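Local coordinates for protein Non-ribosomal peptide synthetase (Streptomyces halstedii, PDB 3WV4) that is a non-ribosomal peptide synthetase fragment with an AMP-binding-enzyme fold of the ANL clan, at residues M285-S290 and F312-A317; M294-I299 and D325-A330; Q81-W86 and A173-L178. One frame throughout, in Å; residues are numbered along the deposited sequence.

Contact 1 (M285-S290 and F312-A317); sequences MPIVPS and FTNSAA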
ATOM      1  N   MET A 285       4.720  -6.141  11.885  1.00 29.06           N
ATOM      2  CA  MET A 285       3.858  -7.067  11.165  1.00 28.44           C
ATOM      3  C   MET A 285       2.514  -6.454  10.938  1.00 27.32           C
ATOM      4  O   MET A 285       1.728  -6.312  11.884  1.00 26.09           O
ATOM      5  CB  MET A 285       3.658  -8.346  11.961  1.00 28.78           C
ATOM      6  CG  MET A 285       2.913  -9.417  11.199  1.00 28.92           C
ATOM      7  SD  MET A 285       2.667 -10.964  12.094  1.00 33.13           S
ATOM      8  CE  MET A 285       1.804 -11.820  10.768  1.00 32.47           C
ATOM      9  N   PRO A 286       2.228  -6.100   9.707  1.00 28.06           N
ATOM     10  CA  PRO A 286       0.839  -5.646   9.508  1.00 30.48           C
ATOM     11  C   PRO A 286      -0.071  -6.865   9.571  1.00 30.98           C
ATOM     12  O   PRO A 286       0.328  -7.944   9.119  1.00 33.35           O
ATOM     13  CB  PRO A 286       0.864  -4.989   8.105  1.00 30.60           C
ATOM     14  CG  PRO A 286       2.119  -5.482   7.462  1.00 31.24           C
ATOM     15  CD  PRO A 286       3.097  -5.795   8.559  1.00 29.53           C
ATOM     16  N   ILE A 287      -1.254  -6.710  10.138  1.00 29.25           N
ATOM     17  CA  ILE A 287      -2.189  -7.823  10.251  1.00 32.42           C
ATOM     18  C   ILE A 287      -3.624  -7.408   9.906  1.00 33.88           C
ATOM     19  O   ILE A 287      -3.942  -6.220   9.778  1.00 33.57           O
ATOM     20  CB  ILE A 287      -2.246  -8.372  11.709  1.00 34.52           C
ATOM     21  CG1 ILE A 287      -2.626  -7.236  12.664  1.00 35.95           C
ATOM     22  CG2 ILE A 287      -0.917  -8.989  12.110  1.00 34.45           C
ATOM     23  CD1 ILE A 287      -3.099  -7.725  14.012  1.00 37.37           C
ATOM     24  N   VAL A 288      -4.465  -8.434   9.835  1.00 37.46           N
ATOM     25  CA  VAL A 288      -5.904  -8.362   9.677  1.00 39.95           C
ATOM     26  C   VAL A 288      -6.472  -9.357  10.712  1.00 40.55           C
ATOM     27  O   VAL A 288      -5.749 -10.273  11.140  1.00 35.12           O
ATOM     28  CB  VAL A 288      -6.204  -8.762   8.205  1.00 41.52           C
ATOM     29  CG1 VAL A 288      -7.650  -9.122   7.968  1.00 50.49           C
ATOM     30  CG2 VAL A 288      -5.771  -7.673   7.256  1.00 41.36           C
ATOM     31  N   PRO A 289      -7.734  -9.154  11.193  1.00 43.02           N
ATOM     32  CA  PRO A 289      -8.227 -10.057  12.248  1.00 41.82           C
ATOM     33  C   PRO A 289      -7.949 -11.541  11.993  1.00 44.24           C
ATOM     34  O   PRO A 289      -7.502 -12.259  12.919  1.00 42.82           O
ATOM     35  CB  PRO A 289      -9.715  -9.762  12.280  1.00 43.21           C
ATOM     36  CG  PRO A 289      -9.759  -8.287  11.994  1.00 45.96           C
ATOM     37  CD  PRO A 289      -8.701  -8.072  10.937  1.00 44.18           C
ATOM     38  N   SER A 290      -8.188 -11.978  10.753  1.00 40.72           N
ATOM     39  CA  SER A 290      -8.070 -13.383  10.428  1.00 42.51           C
ATOM     40  C   SER A 290      -6.621 -13.841  10.613  1.00 38.24           C
ATOM     41  O   SER A 290      -6.383 -14.815  11.305  1.00 39.79           O
ATOM     42  CB  SER A 290      -8.639 -13.715   9.054  1.00 41.51           C
ATOM     43  OG  SER A 290      -7.751 -13.270   8.037  1.00 45.88           O
ATOM     44  N   PHE A 312       2.230  -4.706  15.857  1.00 27.78           N
ATOM     45  CA  PHE A 312       1.231  -5.177  14.955  1.00 27.08           C
ATOM     46  C   PHE A 312       0.352  -3.999  14.561  1.00 27.51           C
ATOM     47  O   PHE A 312      -0.119  -3.260  15.446  1.00 25.81           O
ATOM     48  CB  PHE A 312       0.309  -6.184  15.626  1.00 27.45           C
ATOM     49  CG  PHE A 312       1.004  -7.413  16.059  1.00 28.23           C
ATOM     50  CD1 PHE A 312       1.311  -8.410  15.148  1.00 27.77           C
ATOM     51  CD2 PHE A 312       1.391  -7.575  17.395  1.00 29.37           C
ATOM     52  CE1 PHE A 312       1.984  -9.556  15.551  1.00 28.64           C
ATOM     53  CE2 PHE A 312       2.082  -8.727  17.799  1.00 30.03           C
ATOM     54  CZ  PHE A 312       2.386  -9.721  16.863  1.00 28.09           C
ATOM     55  N   THR A 313       0.108  -3.851  13.264  1.00 26.94           N
ATOM     56  CA  THR A 313      -0.738  -2.790  12.798  1.00 30.52           C
ATOM     57  C   THR A 313      -1.941  -3.392  12.052  1.00 31.84           C
ATOM     58  O   THR A 313      -1.787  -4.167  11.127  1.00 29.68           O
ATOM     59  CB  THR A 313       0.023  -1.777  11.933  1.00 28.69           C
ATOM     60  OG1 THR A 313       0.511  -2.366  10.751  1.00 26.63           O
ATOM     61  CG2 THR A 313       1.196  -1.301  12.654  1.00 30.78           C
ATOM     62  N   ASN A 314      -3.121  -2.956  12.448  1.00 34.58           N
ATOM     63  CA  ASN A 314      -4.332  -3.511  11.950  1.00 41.56           C
ATOM     64  C   ASN A 314      -5.082  -2.416  11.241  1.00 46.72           C
ATOM     65  O   ASN A 314      -5.416  -1.376  11.840  1.00 44.93           O
ATOM     66  CB  ASN A 314      -5.186  -4.074  13.079  1.00 44.86           C
ATOM     67  CG  ASN A 314      -6.427  -4.794  12.552  1.00 46.62           C
ATOM     68  OD1 ASN A 314      -6.317  -5.818  11.887  1.00 54.86           O
ATOM     69  ND2 ASN A 314      -7.585  -4.278  12.857  1.00 40.91           N
ATOM     70  N   SER A 315      -5.309  -2.649   9.947  1.00 50.97           N
ATOM     71  CA  SER A 315      -6.266  -1.871   9.188  1.00 59.98           C
ATOM     72  C   SER A 315      -7.394  -2.883   8.898  1.00 64.32           C
ATOM     73  O   SER A 315      -7.650  -3.791   9.704  1.00 68.94           O
ATOM     74  CB  SER A 315      -5.606  -1.189   7.936  1.00 55.80           C
ATOM     75  OG  SER A 315      -4.732  -2.036   7.194  1.00 58.68           O
ATOM     76  N   ALA A 316      -8.086  -2.731   7.785  1.00 68.98           N
ATOM     77  CA  ALA A 316      -9.090  -3.718   7.388  1.00 68.37           C
ATOM     78  C   ALA A 316     -10.349  -3.730   8.267  1.00 67.28           C
ATOM     79  O   ALA A 316     -11.425  -3.454   7.739  1.00 77.76           O
ATOM     80  CB  ALA A 316      -8.491  -5.124   7.297  1.00 68.81           C
ATOM     81  N   ALA A 317     -10.248  -4.060   9.562  1.00 59.26           N
ATOM     82  CA  ALA A 317     -11.458  -4.273  10.415  1.00 54.28           C
ATOM     83  C   ALA A 317     -11.170  -4.448  11.892  1.00 49.93           C
ATOM     84  O   ALA A 317     -10.106  -4.853  12.265  1.00 56.58           O
ATOM     85  CB  ALA A 317     -12.246  -5.485   9.930  1.00 55.17           C
TER

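Contact 2 (M294-I299 and D325-A330); sequences MLTTLI and DALRSA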
ATOM      1  N   MET A 294      -5.128 -16.581  13.713  1.00 43.87           N
ATOM      2  CA  MET A 294      -4.260 -17.683  13.291  1.00 47.61           C
ATOM      3  C   MET A 294      -2.918 -17.620  14.044  1.00 49.04           C
ATOM      4  O   MET A 294      -2.420 -18.650  14.516  1.00 48.03           O
ATOM      5  CB  MET A 294      -4.013 -17.617  11.792  1.00 49.96           C
ATOM      6  CG  MET A 294      -3.506 -18.898  11.127  1.00 57.37           C
ATOM      7  SD  MET A 294      -2.726 -18.648   9.487  1.00 70.35           S
ATOM      8  CE  MET A 294      -3.833 -17.474   8.669  1.00 71.10           C
ATOM      9  N   LEU A 295      -2.336 -16.416  14.142  1.00 43.37           N
ATOM     10  CA  LEU A 295      -1.082 -16.244  14.864  1.00 43.53           C
ATOM     11  C   LEU A 295      -1.170 -16.590  16.374  1.00 44.63           C
ATOM     12  O   LEU A 295      -0.264 -17.178  16.936  1.00 44.67           O
ATOM     13  CB  LEU A 295      -0.530 -14.812  14.695  1.00 40.29           C
ATOM     14  CG  LEU A 295       0.895 -14.526  15.274  1.00 40.87           C
ATOM     15  CD1 LEU A 295       1.888 -15.653  15.026  1.00 38.08           C
ATOM     16  CD2 LEU A 295       1.544 -13.218  14.821  1.00 43.20           C
ATOM     17  N   THR A 296      -2.249 -16.214  17.028  1.00 45.95           N
ATOM     18  CA  THR A 296      -2.409 -16.511  18.455  1.00 49.49           C
ATOM     19  C   THR A 296      -2.656 -18.027  18.694  1.00 53.45           C
ATOM     20  O   THR A 296      -2.116 -18.612  19.635  1.00 59.41           O
ATOM     21  CB  THR A 296      -3.566 -15.709  19.021  1.00 47.41           C
ATOM     22  OG1 THR A 296      -4.727 -15.961  18.230  1.00 50.19           O
ATOM     23  CG2 THR A 296      -3.239 -14.187  18.986  1.00 46.89           C
ATOM     24  N   THR A 297      -3.448 -18.639  17.816  1.00 48.14           N
ATOM     25  CA  THR A 297      -3.656 -20.089  17.741  1.00 48.65           C
ATOM     26  C   THR A 297      -2.311 -20.856  17.532  1.00 50.56           C
ATOM     27  O   THR A 297      -2.007 -21.797  18.289  1.00 42.83           O
ATOM     28  CB  THR A 297      -4.681 -20.366  16.619  1.00 48.98           C
ATOM     29  OG1 THR A 297      -5.922 -19.747  16.982  1.00 45.21           O
ATOM     30  CG2 THR A 297      -4.907 -21.845  16.367  1.00 49.51           C
ATOM     31  N   LEU A 298      -1.491 -20.393  16.575  1.00 49.57           N
ATOM     32  CA  LEU A 298      -0.190 -21.031  16.282  1.00 54.40           C
ATOM     33  C   LEU A 298       0.857 -20.892  17.399  1.00 56.24           C
ATOM     34  O   LEU A 298       1.745 -21.746  17.556  1.00 57.20           O
ATOM     35  CB  LEU A 298       0.439 -20.514  14.983  1.00 51.52           C
ATOM     36  CG  LEU A 298      -0.005 -20.959  13.599  1.00 51.44           C
ATOM     37  CD1 LEU A 298      -1.455 -21.363  13.526  1.00 51.76           C
ATOM     38  CD2 LEU A 298       0.287 -19.868  12.571  1.00 50.12           C
ATOM     39  N   ILE A 299       0.770 -19.812  18.158  1.00 60.96           N
ATOM     40  CA  ILE A 299       1.828 -19.497  19.131  1.00 59.84           C
ATOM     41  C   ILE A 299       1.809 -20.441  20.333  1.00 60.33           C
ATOM     42  O   ILE A 299       2.865 -20.746  20.874  1.00 59.90           O
ATOM     43  CB  ILE A 299       1.790 -18.015  19.561  1.00 55.86           C
ATOM     44  CG1 ILE A 299       3.160 -17.577  20.086  1.00 54.29           C
ATOM     45  CG2 ILE A 299       0.686 -17.750  20.563  1.00 56.18           C
ATOM     46  CD1 ILE A 299       4.245 -17.513  19.041  1.00 52.56           C
ATOM     47  N   ASP A 325      -5.693  -9.316  23.429  1.00 34.06           N
ATOM     48  CA  ASP A 325      -5.148  -9.826  24.668  1.00 35.44           C
ATOM     49  C   ASP A 325      -4.197 -10.964  24.370  1.00 35.83           C
ATOM     50  O   ASP A 325      -3.098 -11.041  24.949  1.00 33.26           O
ATOM     51  CB  ASP A 325      -6.260 -10.305  25.609  1.00 37.92           C
ATOM     52  CG  ASP A 325      -7.129  -9.153  26.179  1.00 40.63           C
ATOM     53  OD1 ASP A 325      -6.729  -7.953  26.132  1.00 40.33           O
ATOM     54  OD2 ASP A 325      -8.260  -9.467  26.651  1.00 41.19           O
ATOM     55  N   ALA A 326      -4.594 -11.823  23.439  1.00 35.41           N
ATOM     56  CA  ALA A 326      -3.814 -13.005  23.141  1.00 32.47           C
ATOM     57  C   ALA A 326      -2.475 -12.614  22.513  1.00 32.48           C
ATOM     58  O   ALA A 326      -1.454 -13.247  22.753  1.00 30.11           O
ATOM     59  CB  ALA A 326      -4.587 -13.880  22.211  1.00 34.57           C
ATOM     60  N   LEU A 327      -2.493 -11.560  21.702  1.00 31.23           N
ATOM     61  CA  LEU A 327      -1.298 -11.120  21.045  1.00 30.24           C
ATOM     62  C   LEU A 327      -0.354 -10.545  22.083  1.00 29.93           C
ATOM     63  O   LEU A 327       0.850 -10.751  22.006  1.00 28.11           O
ATOM     64  CB  LEU A 327      -1.600 -10.016  20.049  1.00 29.04           C
ATOM     65  CG  LEU A 327      -2.111 -10.380  18.668  1.00 29.38           C
ATOM     66  CD1 LEU A 327      -2.534  -9.069  18.022  1.00 27.02           C
ATOM     67  CD2 LEU A 327      -1.118 -11.174  17.808  1.00 29.52           C
ATOM     68  N   ARG A 328      -0.911  -9.791  23.022  1.00 30.31           N
ATOM     69  CA  ARG A 328      -0.081  -9.133  24.020  1.00 31.83           C
ATOM     70  C   ARG A 328       0.554 -10.152  24.951  1.00 33.09           C
ATOM     71  O   ARG A 328       1.701  -9.997  25.365  1.00 33.20           O
ATOM     72  CB  ARG A 328      -0.870  -8.112  24.798  1.00 31.76           C
ATOM     73  CG  ARG A 328      -0.984  -6.806  24.062  1.00 33.33           C
ATOM     74  CD  ARG A 328      -1.860  -5.838  24.827  1.00 32.43           C
ATOM     75  NE  ARG A 328      -2.007  -4.608  24.064  1.00 32.19           N
ATOM     76  CZ  ARG A 328      -3.124  -3.881  24.003  1.00 32.43           C
ATOM     77  NH1 ARG A 328      -4.201  -4.278  24.641  1.00 31.37           N
ATOM     78  NH2 ARG A 328      -3.167  -2.738  23.293  1.00 33.18           N
ATOM     79  N   SER A 329      -0.205 -11.216  25.230  1.00 32.21           N
ATOM     80  CA  SER A 329       0.267 -12.286  26.056  1.00 35.05           C
ATOM     81  C   SER A 329       1.415 -13.073  25.372  1.00 33.98           C
ATOM     82  O   SER A 329       2.411 -13.376  25.999  1.00 31.63           O
ATOM     83  CB  SER A 329      -0.921 -13.189  26.407  1.00 36.23           C
ATOM     84  OG  SER A 329      -0.551 -14.232  27.264  1.00 39.52           O
ATOM     85  N   ALA A 330       1.272 -13.315  24.079  1.00 33.63           N
ATOM     86  CA  ALA A 330       2.267 -14.035  23.291  1.00 35.35           C
ATOM     87  C   ALA A 330       3.481 -13.177  22.949  1.00 34.75           C
ATOM     88  O   ALA A 330       4.585 -13.693  22.947  1.00 34.91           O
ATOM     89  CB  ALA A 330       1.649 -14.585  22.020  1.00 37.44           C
TER

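Contact 3 (Q81-W86 and A173-L178); sequences QAFSAW and ADVERL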
ATOM      1  N   GLN A  81      15.565   0.657 -12.426  1.00 32.73           N
ATOM      2  CA  GLN A  81      16.090   1.352 -13.632  1.00 33.15           C
ATOM      3  C   GLN A  81      16.009   0.484 -14.877  1.00 33.92           C
ATOM      4  O   GLN A  81      15.557   0.932 -15.948  1.00 34.15           O
ATOM      5  CB  GLN A  81      17.551   1.749 -13.385  1.00 32.68           C
ATOM      6  CG  GLN A  81      17.634   2.798 -12.300  1.00 33.52           C
ATOM      7  CD  GLN A  81      19.065   3.171 -11.937  1.00 33.86           C
ATOM      8  OE1 GLN A  81      20.005   2.477 -12.285  1.00 36.07           O
ATOM      9  NE2 GLN A  81      19.219   4.277 -11.253  1.00 32.25           N
ATOM     10  N   ALA A  82      16.440  -0.776 -14.747  1.00 34.34           N
ATOM     11  CA  ALA A  82      16.390  -1.694 -15.881  1.00 33.74           C
ATOM     12  C   ALA A  82      14.965  -1.861 -16.363  1.00 34.43           C
ATOM     13  O   ALA A  82      14.669  -1.855 -17.577  1.00 36.01           O
ATOM     14  CB  ALA A  82      17.013  -3.029 -15.498  1.00 34.96           C
ATOM     15  N   PHE A  83      14.038  -1.976 -15.418  1.00 34.28           N
ATOM     16  CA  PHE A  83      12.644  -2.117 -15.816  1.00 31.79           C
ATOM     17  C   PHE A  83      12.136  -0.841 -16.499  1.00 32.86           C
ATOM     18  O   PHE A  83      11.376  -0.918 -17.466  1.00 36.33           O
ATOM     19  CB  PHE A  83      11.732  -2.550 -14.661  1.00 29.82           C
ATOM     20  CG  PHE A  83      10.336  -2.779 -15.111  1.00 30.43           C
ATOM     21  CD1 PHE A  83      10.035  -3.901 -15.882  1.00 30.55           C
ATOM     22  CD2 PHE A  83       9.397  -1.799 -14.956  1.00 28.78           C
ATOM     23  CE1 PHE A  83       8.764  -4.079 -16.389  1.00 31.16           C
ATOM     24  CE2 PHE A  83       8.117  -1.979 -15.429  1.00 33.04           C
ATOM     25  CZ  PHE A  83       7.784  -3.130 -16.152  1.00 31.73           C
ATOM     26  N   SER A  84      12.587   0.341 -16.035  1.00 35.31           N
ATOM     27  CA  SER A  84      12.256   1.570 -16.731  1.00 35.47           C
ATOM     28  C   SER A  84      12.758   1.525 -18.222  1.00 38.19           C
ATOM     29  O   SER A  84      12.046   1.943 -19.138  1.00 35.39           O
ATOM     30  CB  SER A  84      12.833   2.782 -16.008  1.00 38.25           C
ATOM     31  OG  SER A  84      12.278   2.946 -14.708  1.00 37.13           O
ATOM     32  N   ALA A  85      13.969   1.010 -18.466  1.00 37.02           N
ATOM     33  CA  ALA A  85      14.493   0.951 -19.835  1.00 38.03           C
ATOM     34  C   ALA A  85      13.662   0.019 -20.672  1.00 38.07           C
ATOM     35  O   ALA A  85      13.448   0.259 -21.834  1.00 36.81           O
ATOM     36  CB  ALA A  85      15.924   0.484 -19.846  1.00 38.29           C
ATOM     37  N   TRP A  86      13.138  -1.031 -20.056  1.00 37.59           N
ATOM     38  CA  TRP A  86      12.235  -1.893 -20.750  1.00 36.46           C
ATOM     39  C   TRP A  86      10.972  -1.162 -21.143  1.00 41.60           C
ATOM     40  O   TRP A  86      10.460  -1.368 -22.233  1.00 43.19           O
ATOM     41  CB  TRP A  86      11.884  -3.072 -19.843  1.00 36.91           C
ATOM     42  CG  TRP A  86      11.119  -4.124 -20.469  1.00 34.11           C
ATOM     43  CD1 TRP A  86      11.612  -5.202 -21.127  1.00 34.92           C
ATOM     44  CD2 TRP A  86       9.701  -4.285 -20.415  1.00 35.29           C
ATOM     45  NE1 TRP A  86      10.571  -6.018 -21.547  1.00 36.48           N
ATOM     46  CE2 TRP A  86       9.385  -5.481 -21.136  1.00 34.10           C
ATOM     47  CE3 TRP A  86       8.652  -3.510 -19.893  1.00 32.06           C
ATOM     48  CZ2 TRP A  86       8.084  -5.938 -21.293  1.00 32.96           C
ATOM     49  CZ3 TRP A  86       7.345  -3.974 -20.039  1.00 32.68           C
ATOM     50  CH2 TRP A  86       7.066  -5.159 -20.762  1.00 32.83           C
ATOM     51  N   ALA A 173      14.273 -11.792 -18.469  1.00 41.67           N
ATOM     52  CA  ALA A 173      15.549 -12.029 -19.160  1.00 43.66           C
ATOM     53  C   ALA A 173      16.093 -10.735 -19.741  1.00 43.37           C
ATOM     54  O   ALA A 173      17.281 -10.421 -19.601  1.00 45.42           O
ATOM     55  CB  ALA A 173      15.385 -13.082 -20.274  1.00 45.55           C
ATOM     56  N   ASP A 174      15.222  -9.994 -20.413  1.00 42.96           N
ATOM     57  CA  ASP A 174      15.592  -8.702 -20.980  1.00 45.61           C
ATOM     58  C   ASP A 174      15.973  -7.704 -19.930  1.00 45.04           C
ATOM     59  O   ASP A 174      16.914  -6.953 -20.126  1.00 48.77           O
ATOM     60  CB  ASP A 174      14.428  -8.132 -21.814  1.00 49.51           C
ATOM     61  CG  ASP A 174      14.127  -8.996 -23.029  1.00 53.29           C
ATOM     62  OD1 ASP A 174      15.083  -9.674 -23.524  1.00 49.12           O
ATOM     63  OD2 ASP A 174      12.945  -9.007 -23.459  1.00 54.84           O
ATOM     64  N   VAL A 175      15.224  -7.658 -18.829  1.00 42.91           N
ATOM     65  CA  VAL A 175      15.514  -6.683 -17.776  1.00 40.52           C
ATOM     66  C   VAL A 175      16.904  -6.947 -17.235  1.00 38.58           C
ATOM     67  O   VAL A 175      17.633  -6.020 -16.887  1.00 37.75           O
ATOM     68  CB  VAL A 175      14.476  -6.704 -16.631  1.00 38.91           C
ATOM     69  CG1 VAL A 175      14.970  -5.940 -15.406  1.00 40.65           C
ATOM     70  CG2 VAL A 175      13.175  -6.087 -17.083  1.00 40.45           C
ATOM     71  N   GLU A 176      17.267  -8.210 -17.112  1.00 38.83           N
ATOM     72  CA  GLU A 176      18.622  -8.535 -16.634  1.00 41.19           C
ATOM     73  C   GLU A 176      19.717  -8.080 -17.619  1.00 40.67           C
ATOM     74  O   GLU A 176      20.748  -7.516 -17.200  1.00 40.78           O
ATOM     75  CB  GLU A 176      18.721 -10.031 -16.329  1.00 45.12           C
ATOM     76  CG  GLU A 176      17.941 -10.361 -15.074  1.00 49.59           C
ATOM     77  CD  GLU A 176      17.960 -11.822 -14.695  1.00 56.51           C
ATOM     78  OE1 GLU A 176      17.880 -12.694 -15.601  1.00 60.86           O
ATOM     79  OE2 GLU A 176      17.982 -12.085 -13.472  1.00 60.44           O
ATOM     80  N   ARG A 177      19.485  -8.285 -18.905  1.00 41.19           N
ATOM     81  CA  ARG A 177      20.436  -7.815 -19.902  1.00 47.14           C
ATOM     82  C   ARG A 177      20.563  -6.321 -19.782  1.00 43.99           C
ATOM     83  O   ARG A 177      21.643  -5.769 -19.796  1.00 42.49           O
ATOM     84  CB  ARG A 177      19.963  -8.126 -21.296  1.00 51.73           C
ATOM     85  CG  ARG A 177      20.045  -9.578 -21.729  1.00 59.96           C
ATOM     86  CD  ARG A 177      19.713  -9.696 -23.246  1.00 63.80           C
ATOM     87  NE  ARG A 177      18.410  -9.045 -23.616  1.00 64.18           N
ATOM     88  CZ  ARG A 177      18.269  -7.767 -24.040  1.00 63.83           C
ATOM     89  NH1 ARG A 177      19.327  -6.961 -24.192  1.00 65.07           N
ATOM     90  NH2 ARG A 177      17.069  -7.270 -24.298  1.00 56.93           N
ATOM     91  N   LEU A 178      19.416  -5.662 -19.637  1.00 45.97           N
ATOM     92  CA  LEU A 178      19.384  -4.223 -19.529  1.00 42.30           C
ATOM     93  C   LEU A 178      20.077  -3.786 -18.282  1.00 43.37           C
ATOM     94  O   LEU A 178      20.748  -2.764 -18.265  1.00 39.18           O
ATOM     95  CB  LEU A 178      17.964  -3.731 -19.509  1.00 43.06           C
ATOM     96  CG  LEU A 178      17.292  -3.800 -20.888  1.00 44.28           C
ATOM     97  CD1 LEU A 178      15.769  -3.688 -20.794  1.00 43.37           C
ATOM     98  CD2 LEU A 178      17.877  -2.732 -21.805  1.00 45.68           C
TER

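Contact 1 (M285-S290 and F312-A317)
N314 sets its amide oxygen against a carbonyl of the neighbouring strand while its amide nitrogen bonds to its own loop. CG is anti to the backbone N (chi1 -175°), and with chi2 at 65° this brings the amide beside I287 O. There N314 OD1 lies 3.2 Å from I287 O, two acceptors with no bond between them, and also lies against V288 CA and P289 CD. N314 ND2 donates to A317 O at 2.7 Å; the acceptor lies in the amide plane, so this bond sets which way round the amide sits and links N314 to the loop that follows its strand. Earlier, two backbone bonds join the strands: I287 N to T313 O, nearly straight (2.8 Å, 174°), and T313 N to M285 O, longer (3.3 Å). M285, extended to its sulfur, runs alongside F312 and sets SD at the ring edge, 3.8 Å from F312 CE1, a Met-aromatic contact; I287 CG2 approaches CD1 of the same ring. P286 and T313 occupy the other face. The strands belong to a beta-alpha-beta unit: helix 289-300 covers the M285, I287 and F312 face, helix 246-258 meets P286, and strand 335-340 continues the sheet beyond strand 311-314.

Contact 2 (M294-I299 and D325-A330)
T296, L327 and A330 bury the most surface where helix 289-300 lies beside helix 321-330. The T296 methyl does the touching: CG2, anti to the carbonyl carbon, sits 3.5 Å from A326 CB and also reaches the L327 backbone N and, at 3.9 Å, L327 CD2. OG1 takes the crowded position between backbone N and carbonyl carbon (chi1 54°) and is hydrogen-bonded to S293 O one turn back, so the polar end is satisfied within its own helix. L327 has CG anti to its carbonyl carbon; with chi2 near 180°, this brings CD2 to the first helix, where it also meets L295 CD2, more loosely, at 4.5 Å. One turn on from A326, A330 CB packs against the branch of I299, 3.6 Å from I299 CG2 and slightly farther from CG1. No hydrogen bond crosses the interface. The backbones are nearest at T296 and A326, CA to CA 6.0 Å. L295 and L327 also rest on F312 of strand 311-314. The two segments run in the same general direction, 43° apart, and their helices belong to successive beta-alpha-beta units built on the parallel strands 284-287, 311-314 and 335-340 of an alpha/beta layered fold.

Contact 3 (Q81-W86 and A173-L178)
V175 stands with CG1 anti to its backbone N (chi1 166°) and CG2 anti to its carbonyl carbon, so its two methyls diverge over helix 73-89. CG1 comes 3.6 Å from A82 CB, while CG2 approaches the edge of the F83 ring, 4.0 Å from F83 CD1, and lies near W86 CB. F83 and W86 both have CG anti to the backbone N, which sends their rings off the same side of the helix. L178, with CG anti to its carbonyl carbon, sets CD1 against A82 O and W86 N of the helix backbone, 3.8 Å from the latter, and alongside W86 CB at 4.0 Å. Its CD2 turns to A85 CB. The closest approach of all is A82 CB to V175 O, 3.4 Å. The helices cross steeply, at 113° between their directions, and the backbones are nearest at A82 and L178, CA to CA 5.4 Å. Both belong to the helical layer flanking the parallel sheet of strands 121-124, 97-101, 145-148 and 165-167: F83 and W86 also reach I147 and L145 of strand 145-148, and W86 meets Y166 edge-to-face. D174 CB lies at the edge of the W86 indole, near CD1, with the carboxylate nearly coplanar with the ring. D174 OD1 also forms a salt bridge with R177 NH2 at 3.2 Å, along its own helix.

From the N terminus, contact 3 comes first: it closes an 86-residue excursion that includes strands 97-101, 121-124, 145-148 and 165-167, and ties together helices 73-89 and 168-180 at its two ends. It is complete before contact 1 opens, and its centre is about 35 Å from that of contact 1, on the opposite side of the chain's centre. Contact 1 closes a 21-residue loop holding most of helix 289-300; contact 2 closes one of 25 residues that passes through strand 311-314. These two cross, because 294-299 follows 285-290 but pairs beyond 312-317, with 325-330. They share helix 289-300, and L295 meets M285 and L327 meets I287, so the two contacts touch. Contact 3 touches neither.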